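Long-range contact in N-acylethanolamine-hydrolyzing acid amidase subunit beta (Caenorhabditis elegans, PDB 6DY3), which probably hydrolyses bioactive fatty acid amides such as N-palmitoylethanolamine to ethanolamine and free fatty acid, as the beta subunit of an autocatalytically cleaved heterodimer: residues B[203-215]-B[222-234]. Sequence-based numbering, arbitrary orientation.
Sequences PVRNNLTVFSTVM and SADYFRQSTWILP
Met215 runs along Phe226 in the same direction. Its chi1 of -69° sets CG beside the backbone N, and it is CG that first meets the ring, over its face, 3.6 Å from Phe226 CD2 in a CH-pi contact. The extended chi2 (178°) carries SD on over the same face, 4.0 Å from the centroid of the Phe226 ring, a Met-aromatic contact; the bend at chi3 (-68°) then turns CE away from the ring. Thr213 OG1 meets the ring at its edge, and His33 adds an edge-to-face stack. An alanine in place of Phe226 would probably leave Met215 CG and SD without their aromatic partner and open a gap beside Thr213. Thr213 OG1 shares a 2.9 Å hydrogen bond with Thr230 OG1, close to Arg17, a residue probably important for activity. Ser229 OG donates a hydrogen bond to Val214 O, 2.7 Å away and in the carbonyl plane.

Strand 231-232 is the outer strand, within this chain, of the antiparallel Ntn-hydrolase sheet that also carries strand 2-7, just after Cys1, the probable nucleophile; it pairs with strand 209-215, which borders strand 13-20. Ser212 and Trp231 form the hydrogen-bonded pair, with Trp231 N 2.8 Å from Ser212 O. Leu233 N reaches Val210 O at 3.1 Å, while Leu233 CD1 packs on Phe211 CA and Thr209 CG2. On the alpha-subunit, Arg12 donates to Ile232 O.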
loop_
_atom_site.group_PDB
_atom_site.type_symbol
_atom_site.label_atom_id
_atom_site.label_comp_id
_atom_site.label_asym_id
_atom_site.label_seq_id
_atom_site.Cartn_x
_atom_site.Cartn_y
_atom_site.Cartn_z
ATOM N N PRO B 203 -19.908 -4.225 3.179
ATOM C CA PRO B 203 -19.233 -3.290 2.274
ATOM C C PRO B 203 -17.703 -3.264 2.386
ATOM O O PRO B 203 -17.094 -2.308 1.893
ATOM C CB PRO B 203 -19.804 -1.941 2.701
ATOM C CG PRO B 203 -20.133 -2.113 4.170
ATOM C CD PRO B 203 -20.116 -3.598 4.493
ATOM N N VAL B 204 -17.093 -4.263 3.032
ATOM C CA VAL B 204 -15.633 -4.381 2.994
ATOM C C VAL B 204 -15.167 -4.387 1.542
ATOM O O VAL B 204 -14.232 -3.675 1.158
ATOM C CB VAL B 204 -15.163 -5.644 3.740
ATOM C CG1 VAL B 204 -13.641 -5.643 3.892
ATOM C CG2 VAL B 204 -15.833 -5.766 5.101
ATOM N N ARG B 205 -15.814 -5.208 0.719
ATOM C CA ARG B 205 -15.792 -5.043 -0.725
ATOM C C ARG B 205 -16.908 -4.080 -1.102
ATOM O O ARG B 205 -18.028 -4.196 -0.601
ATOM C CB ARG B 205 -15.978 -6.395 -1.423
ATOM C CG ARG B 205 -16.467 -6.308 -2.859
ATOM C CD ARG B 205 -16.579 -7.689 -3.486
ATOM N NE ARG B 205 -17.628 -8.503 -2.870
ATOM C CZ ARG B 205 -18.879 -8.588 -3.315
ATOM N NH1 ARG B 205 -19.262 -7.911 -4.388
ATOM N NH2 ARG B 205 -19.753 -9.361 -2.684
ATOM N N ASN B 206 -16.603 -3.127 -1.982
ATOM C CA ASN B 206 -17.563 -2.090 -2.338
ATOM C C ASN B 206 -17.241 -1.572 -3.737
ATOM O O ASN B 206 -16.351 -2.081 -4.421
ATOM C CB ASN B 206 -17.555 -0.968 -1.302
ATOM C CG ASN B 206 -16.188 -0.389 -1.100
ATOM O OD1 ASN B 206 -15.688 0.334 -1.963
ATOM N ND2 ASN B 206 -15.562 -0.703 0.038
ATOM N N ASN B 207 -17.992 -0.555 -4.167
ATOM C CA ASN B 207 -17.862 -0.052 -5.534
ATOM C C ASN B 207 -16.473 0.516 -5.812
ATOM O O ASN B 207 -16.045 0.556 -6.972
ATOM C CB ASN B 207 -18.921 1.018 -5.800
ATOM C CG ASN B 207 -20.320 0.447 -5.879
ATOM O OD1 ASN B 207 -20.513 -0.692 -6.309
ATOM N ND2 ASN B 207 -21.311 1.237 -5.465
ATOM N N LEU B 208 -15.769 0.985 -4.785
ATOM C CA LEU B 208 -14.452 1.580 -4.976
ATOM C C LEU B 208 -13.314 0.585 -4.815
ATOM O O LEU B 208 -12.157 0.954 -5.032
ATOM C CB LEU B 208 -14.253 2.740 -3.994
ATOM C CG LEU B 208 -15.304 3.845 -4.085
ATOM C CD1 LEU B 208 -14.967 4.956 -3.126
ATOM C CD2 LEU B 208 -15.421 4.382 -5.502
ATOM N N THR B 209 -13.601 -0.664 -4.459
ATOM C CA THR B 209 -12.540 -1.630 -4.217
ATOM C C THR B 209 -11.852 -1.988 -5.532
ATOM O O THR B 209 -12.499 -2.469 -6.468
ATOM C CB THR B 209 -13.100 -2.876 -3.539
ATOM O OG1 THR B 209 -13.851 -2.499 -2.379
ATOM C CG2 THR B 209 -11.970 -3.802 -3.119
ATOM N N VAL B 210 -10.543 -1.734 -5.602
ATOM C CA VAL B 210 -9.768 -2.073 -6.793
ATOM C C VAL B 210 -9.356 -3.537 -6.764
ATOM O O VAL B 210 -9.625 -4.298 -7.702
ATOM C CB VAL B 210 -8.542 -1.148 -6.922
ATOM C CG1 VAL B 210 -7.623 -1.613 -8.059
ATOM C CG2 VAL B 210 -8.989 0.274 -7.158
ATOM N N PHE B 211 -8.678 -3.950 -5.695
ATOM C CA PHE B 211 -8.258 -5.334 -5.559
ATOM C C PHE B 211 -8.404 -5.791 -4.118
ATOM O O PHE B 211 -8.476 -4.990 -3.184
ATOM C CB PHE B 211 -6.809 -5.556 -6.024
ATOM C CG PHE B 211 -5.770 -4.831 -5.203
ATOM C CD1 PHE B 211 -5.399 -5.294 -3.951
ATOM C CD2 PHE B 211 -5.116 -3.729 -5.719
ATOM C CE1 PHE B 211 -4.439 -4.642 -3.216
ATOM C CE2 PHE B 211 -4.144 -3.078 -4.988
ATOM C CZ PHE B 211 -3.804 -3.535 -3.739
ATOM N N SER B 212 -8.434 -7.109 -3.963
ATOM C CA SER B 212 -8.365 -7.781 -2.674
ATOM C C SER B 212 -7.179 -8.733 -2.720
ATOM O O SER B 212 -6.958 -9.398 -3.736
ATOM C CB SER B 212 -9.648 -8.563 -2.370
ATOM O OG SER B 212 -10.779 -7.725 -2.255
ATOM N N THR B 213 -6.416 -8.802 -1.627
ATOM C CA THR B 213 -5.227 -9.636 -1.582
ATOM C C THR B 213 -5.095 -10.275 -0.208
ATOM O O THR B 213 -5.608 -9.769 0.794
ATOM C CB THR B 213 -3.957 -8.833 -1.919
ATOM O OG1 THR B 213 -2.848 -9.724 -2.096
ATOM C CG2 THR B 213 -3.631 -7.847 -0.822
ATOM N N VAL B 214 -4.408 -11.412 -0.181
ATOM C CA VAL B 214 -4.094 -12.117 1.052
ATOM C C VAL B 214 -2.609 -12.439 1.039
ATOM O O VAL B 214 -2.058 -12.841 0.007
ATOM C CB VAL B 214 -4.930 -13.406 1.214
ATOM C CG1 VAL B 214 -4.572 -14.113 2.517
ATOM C CG2 VAL B 214 -6.427 -13.099 1.160
ATOM N N MET B 215 -1.967 -12.268 2.187
ATOM C CA MET B 215 -0.546 -12.540 2.341
ATOM C C MET B 215 -0.346 -13.357 3.605
ATOM O O MET B 215 -0.889 -13.015 4.661
ATOM C CB MET B 215 0.266 -11.245 2.412
ATOM C CG MET B 215 0.322 -10.479 1.103
ATOM S SD MET B 215 1.238 -8.931 1.255
ATOM C CE MET B 215 0.145 -7.982 2.310
ATOM N N SER B 222 5.547 -18.578 0.618
ATOM C CA SER B 222 4.772 -17.343 0.717
ATOM C C SER B 222 4.848 -16.540 -0.572
ATOM O O SER B 222 3.856 -15.929 -0.989
ATOM C CB SER B 222 5.264 -16.506 1.899
ATOM O OG SER B 222 6.627 -16.155 1.745
ATOM N N ALA B 223 6.013 -16.527 -1.222
ATOM C CA ALA B 223 6.139 -15.797 -2.479
ATOM C C ALA B 223 5.242 -16.397 -3.552
ATOM O O ALA B 223 4.569 -15.665 -4.285
ATOM C CB ALA B 223 7.598 -15.790 -2.943
ATOM N N ASP B 224 5.196 -17.728 -3.642
ATOM C CA ASP B 224 4.340 -18.371 -4.633
ATOM C C ASP B 224 2.874 -18.075 -4.358
ATOM O O ASP B 224 2.091 -17.851 -5.289
ATOM C CB ASP B 224 4.592 -19.879 -4.648
ATOM C CG ASP B 224 5.979 -20.238 -5.158
ATOM O OD1 ASP B 224 6.704 -19.324 -5.601
ATOM O OD2 ASP B 224 6.345 -21.434 -5.121
ATOM N N TYR B 225 2.482 -18.074 -3.084
ATOM C CA TYR B 225 1.098 -17.783 -2.728
ATOM C C TYR B 225 0.721 -16.351 -3.094
ATOM O O TYR B 225 -0.293 -16.113 -3.763
ATOM C CB TYR B 225 0.887 -18.024 -1.234
ATOM C CG TYR B 225 -0.500 -17.670 -0.779
ATOM C CD1 TYR B 225 -1.559 -18.546 -0.973
ATOM C CD2 TYR B 225 -0.758 -16.443 -0.176
ATOM C CE1 TYR B 225 -2.834 -18.223 -0.567
ATOM C CE2 TYR B 225 -2.034 -16.107 0.235
ATOM C CZ TYR B 225 -3.070 -17.004 0.035
ATOM O OH TYR B 225 -4.344 -16.676 0.437
ATOM N N PHE B 226 1.524 -15.380 -2.649
ATOM C CA PHE B 226 1.228 -13.976 -2.908
ATOM C C PHE B 226 1.120 -13.682 -4.399
ATOM O O PHE B 226 0.379 -12.777 -4.802
ATOM C CB PHE B 226 2.310 -13.107 -2.266
ATOM C CG PHE B 226 2.061 -11.628 -2.369
ATOM C CD1 PHE B 226 3.130 -10.743 -2.406
ATOM C CD2 PHE B 226 0.768 -11.118 -2.403
ATOM C CE1 PHE B 226 2.917 -9.379 -2.492
ATOM C CE2 PHE B 226 0.543 -9.757 -2.492
ATOM C CZ PHE B 226 1.619 -8.882 -2.534
ATOM N N ARG B 227 1.853 -14.427 -5.229
ATOM C CA ARG B 227 1.863 -14.201 -6.671
ATOM C C ARG B 227 0.542 -14.560 -7.338
ATOM O O ARG B 227 0.334 -14.191 -8.500
ATOM C CB ARG B 227 2.998 -15.007 -7.314
ATOM C CG ARG B 227 3.363 -14.562 -8.715
ATOM C CD ARG B 227 4.543 -15.353 -9.280
ATOM N NE ARG B 227 5.738 -15.244 -8.440
ATOM C CZ ARG B 227 6.218 -16.211 -7.658
ATOM N NH1 ARG B 227 5.622 -17.399 -7.600
ATOM N NH2 ARG B 227 7.311 -15.993 -6.933
ATOM N N GLN B 228 -0.348 -15.271 -6.643
ATOM C CA GLN B 228 -1.617 -15.703 -7.215
ATOM C C GLN B 228 -2.806 -15.417 -6.305
ATOM O O GLN B 228 -3.927 -15.827 -6.629
ATOM C CB GLN B 228 -1.567 -17.201 -7.538
ATOM C CG GLN B 228 -1.247 -18.089 -6.336
ATOM C CD GLN B 228 -2.449 -18.364 -5.450
ATOM O OE1 GLN B 228 -3.446 -18.942 -5.887
ATOM N NE2 GLN B 228 -2.367 -17.926 -4.199
ATOM N N SER B 229 -2.596 -14.732 -5.177
ATOM C CA SER B 229 -3.647 -14.506 -4.194
ATOM C C SER B 229 -4.423 -13.207 -4.406
ATOM O O SER B 229 -5.421 -12.982 -3.713
ATOM C CB SER B 229 -3.045 -14.512 -2.785
ATOM O OG SER B 229 -2.153 -13.427 -2.621
ATOM N N THR B 230 -4.003 -12.346 -5.324
ATOM C CA THR B 230 -4.672 -11.069 -5.514
ATOM C C THR B 230 -5.784 -11.182 -6.543
ATOM O O THR B 230 -5.663 -11.901 -7.536
ATOM C CB THR B 230 -3.678 -9.995 -5.943
ATOM O OG1 THR B 230 -2.620 -9.937 -4.983
ATOM C CG2 THR B 230 -4.349 -8.638 -6.023
ATOM N N TRP B 231 -6.857 -10.435 -6.305
ATOM C CA TRP B 231 -8.072 -10.490 -7.106
ATOM C C TRP B 231 -8.451 -9.070 -7.490
ATOM O O TRP B 231 -8.735 -8.243 -6.618
ATOM C CB TRP B 231 -9.194 -11.165 -6.314
ATOM C CG TRP B 231 -10.523 -11.224 -6.992
ATOM C CD1 TRP B 231 -11.615 -10.461 -6.711
ATOM C CD2 TRP B 231 -10.917 -12.114 -8.051
ATOM N NE1 TRP B 231 -12.666 -10.810 -7.531
ATOM C CE2 TRP B 231 -12.261 -11.823 -8.362
ATOM C CE3 TRP B 231 -10.262 -13.123 -8.768
ATOM C CZ2 TRP B 231 -12.960 -12.500 -9.356
ATOM C CZ3 TRP B 231 -10.959 -13.793 -9.754
ATOM C CH2 TRP B 231 -12.293 -13.480 -10.039
ATOM N N ILE B 232 -8.433 -8.778 -8.783
ATOM C CA ILE B 232 -8.892 -7.489 -9.281
ATOM C C ILE B 232 -10.400 -7.582 -9.470
ATOM O O ILE B 232 -10.888 -8.420 -10.237
ATOM C CB ILE B 232 -8.182 -7.112 -10.588
ATOM C CG1 ILE B 232 -6.672 -7.068 -10.354
ATOM C CG2 ILE B 232 -8.700 -5.766 -11.100
ATOM C CD1 ILE B 232 -5.867 -6.800 -11.589
ATOM N N LEU B 233 -11.143 -6.727 -8.768
ATOM C CA LEU B 233 -12.579 -6.939 -8.721
ATOM C C LEU B 233 -13.258 -6.445 -9.998
ATOM O O LEU B 233 -12.830 -5.455 -10.593
ATOM C CB LEU B 233 -13.180 -6.235 -7.514
ATOM C CG LEU B 233 -12.857 -6.990 -6.222
ATOM C CD1 LEU B 233 -11.602 -6.425 -5.604
ATOM C CD2 LEU B 233 -13.999 -6.971 -5.243
ATOM N N PRO B 234 -14.328 -7.124 -10.439
ATOM C CA PRO B 234 -15.092 -6.679 -11.610
ATOM C C PRO B 234 -15.862 -5.388 -11.346
ATOM O O PRO B 234 -16.280 -5.124 -10.215
ATOM C CB PRO B 234 -16.044 -7.852 -11.872
ATOM C CG PRO B 234 -16.183 -8.525 -10.560
ATOM C CD PRO B 234 -14.856 -8.386 -9.891
ATOM O OXT PRO B 234 -16.077 -4.582 -12.258
#